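Local coordinates for protein CPn_0803/CP_1068/CPj0803/CpB0832 (Chlamydophila pneumoniae, PDB 3Q9D) that is of unknown function but, as a coiled-coil protein linked to the type III secretion needle tip, may serve in chlamydial secretion, at residues N90-F93 with E94-I97. Numbering follows the deposited sequence. Where two conformers were deposited one is given.
Sequences NFFF and EMLI
The carbonyl O of Phe92 accepts a hydrogen bond from Leu96 N at 2.8 Å, and the Leu96 side chain folds back against the same oxygen, its CG lying 3.3 Å from Phe92 O. The same i to i+4 bond, repeated four times, holds these two turns of helix together: Glu94 N reaches Asn90 O almost straight (172°), Met95 N reaches Phe91 O, and Ile97 N closes on Phe93 O. Upon this frame the side chains sort by face. In the conformer given, one of two, Met95 sets its CG anti to the backbone N (chi1 173°), and a bend at chi3 (-49°) brings the terminal methyl against both rings. There CE meets Phe91 CE2 and Phe92 CD1 (3.6 Å), obliquely in both cases, while SD sits at the edge of the Phe92 ring, 5.2 Å from its centroid, in a Met-aromatic contact. Phe91 also lays CD2 over the centre of one face of the Phe92 ring. Further round, Ile97 runs alongside Phe93, their CD1 atoms 3.9 Å apart. Glu94 turns its carboxylate away from residues 90-93, and OE1 hydrogen-bonds Asn98 ND2. Phe92, Met95 and Leu96 face helix 48-61, Met95 and Leu96 also meet helix 107-133, and helix 70-82 is a third neighbour, its Phe79 edge-to-face with Phe93. The pattern is that of an amphipathic alpha-helix, here helix 86-98, packed by its apolar side into a bundle of helices.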
loop_
_atom_site.group_PDB
_atom_site.type_symbol
_atom_site.label_atom_id
_atom_site.label_comp_id
_atom_site.label_asym_id
_atom_site.label_seq_id
_atom_site.Cartn_x
_atom_site.Cartn_y
_atom_site.Cartn_z
ATOM N N ASN A 90 -13.558 -26.436 22.147
ATOM C CA ASN A 90 -14.953 -26.075 21.905
ATOM C C ASN A 90 -15.511 -25.151 22.981
ATOM O O ASN A 90 -16.330 -24.284 22.693
ATOM C CB ASN A 90 -15.832 -27.318 21.771
ATOM C CG ASN A 90 -15.577 -28.061 20.479
ATOM O OD1 ASN A 90 -14.993 -27.511 19.536
ATOM N ND2 ASN A 90 -16.020 -29.307 20.419
ATOM N N PHE A 91 -15.067 -25.343 24.214
ATOM C CA PHE A 91 -15.502 -24.466 25.292
ATOM C C PHE A 91 -15.117 -23.028 24.952
ATOM O O PHE A 91 -15.945 -22.121 25.028
ATOM C CB PHE A 91 -14.869 -24.882 26.617
ATOM C CG PHE A 91 -15.148 -23.927 27.741
ATOM C CD1 PHE A 91 -16.429 -23.794 28.247
ATOM C CD2 PHE A 91 -14.132 -23.164 28.289
ATOM C CE1 PHE A 91 -16.702 -22.913 29.281
ATOM C CE2 PHE A 91 -14.394 -22.285 29.330
ATOM C CZ PHE A 91 -15.687 -22.161 29.821
ATOM N N PHE A 92 -13.863 -22.820 24.565
ATOM C CA PHE A 92 -13.406 -21.464 24.250
ATOM C C PHE A 92 -13.986 -20.890 22.961
ATOM O O PHE A 92 -14.247 -19.688 22.878
ATOM C CB PHE A 92 -11.876 -21.379 24.266
ATOM C CG PHE A 92 -11.294 -21.375 25.658
ATOM C CD1 PHE A 92 -11.610 -20.351 26.547
ATOM C CD2 PHE A 92 -10.434 -22.380 26.075
ATOM C CE1 PHE A 92 -11.084 -20.336 27.836
ATOM C CE2 PHE A 92 -9.904 -22.379 27.352
ATOM C CZ PHE A 92 -10.227 -21.358 28.236
ATOM N N PHE A 93 -14.204 -21.741 21.955
ATOM C CA PHE A 93 -14.873 -21.291 20.727
ATOM C C PHE A 93 -16.321 -20.839 20.997
ATOM O O PHE A 93 -16.737 -19.793 20.525
ATOM C CB PHE A 93 -14.864 -22.390 19.656
ATOM C CG PHE A 93 -13.499 -22.620 19.023
ATOM C CD1 PHE A 93 -12.692 -21.543 18.657
ATOM C CD2 PHE A 93 -13.029 -23.908 18.804
ATOM C CE1 PHE A 93 -11.416 -21.758 18.055
ATOM C CE2 PHE A 93 -11.768 -24.133 18.213
ATOM C CZ PHE A 93 -10.965 -23.049 17.850
ATOM N N GLU A 94 -17.090 -21.636 21.729
ATOM C CA GLU A 94 -18.455 -21.216 22.103
ATOM C C GLU A 94 -18.413 -19.897 22.872
ATOM O O GLU A 94 -19.171 -18.961 22.591
ATOM C CB GLU A 94 -19.112 -22.273 22.987
ATOM C CG GLU A 94 -19.414 -23.576 22.298
ATOM C CD GLU A 94 -20.543 -23.451 21.292
ATOM O OE1 GLU A 94 -21.101 -22.339 21.148
ATOM O OE2 GLU A 94 -20.873 -24.475 20.652
ATOM N N MET A 95 -17.515 -19.822 23.850
ATOM C CA MET A 95 -17.360 -18.616 24.658
ATOM C C MET A 95 -17.022 -17.386 23.798
ATOM O O MET A 95 -17.713 -16.351 23.854
ATOM C CB MET A 95 -16.255 -18.820 25.703
ATOM C CG MET A 95 -15.913 -17.549 26.476
ATOM S SD MET A 95 -14.352 -17.638 27.392
ATOM C CE MET A 95 -14.567 -19.207 28.230
ATOM N N LEU A 96 -15.966 -17.505 22.994
ATOM C CA LEU A 96 -15.375 -16.346 22.292
ATOM C C LEU A 96 -15.999 -16.021 20.930
ATOM O O LEU A 96 -15.971 -14.874 20.490
ATOM C CB LEU A 96 -13.863 -16.538 22.137
ATOM C CG LEU A 96 -13.108 -16.613 23.468
ATOM C CD1 LEU A 96 -11.649 -16.967 23.234
ATOM C CD2 LEU A 96 -13.227 -15.291 24.208
ATOM N N ILE A 97 -16.539 -17.033 20.260
ATOM C CA ILE A 97 -17.235 -16.799 18.996
ATOM C C ILE A 97 -18.717 -16.504 19.244
ATOM O O ILE A 97 -19.267 -15.557 18.679
ATOM C CB ILE A 97 -17.078 -17.992 18.029
ATOM C CG1 ILE A 97 -15.620 -18.122 17.569
ATOM C CG2 ILE A 97 -17.973 -17.828 16.823
ATOM C CD1 ILE A 97 -15.349 -19.445 16.800
#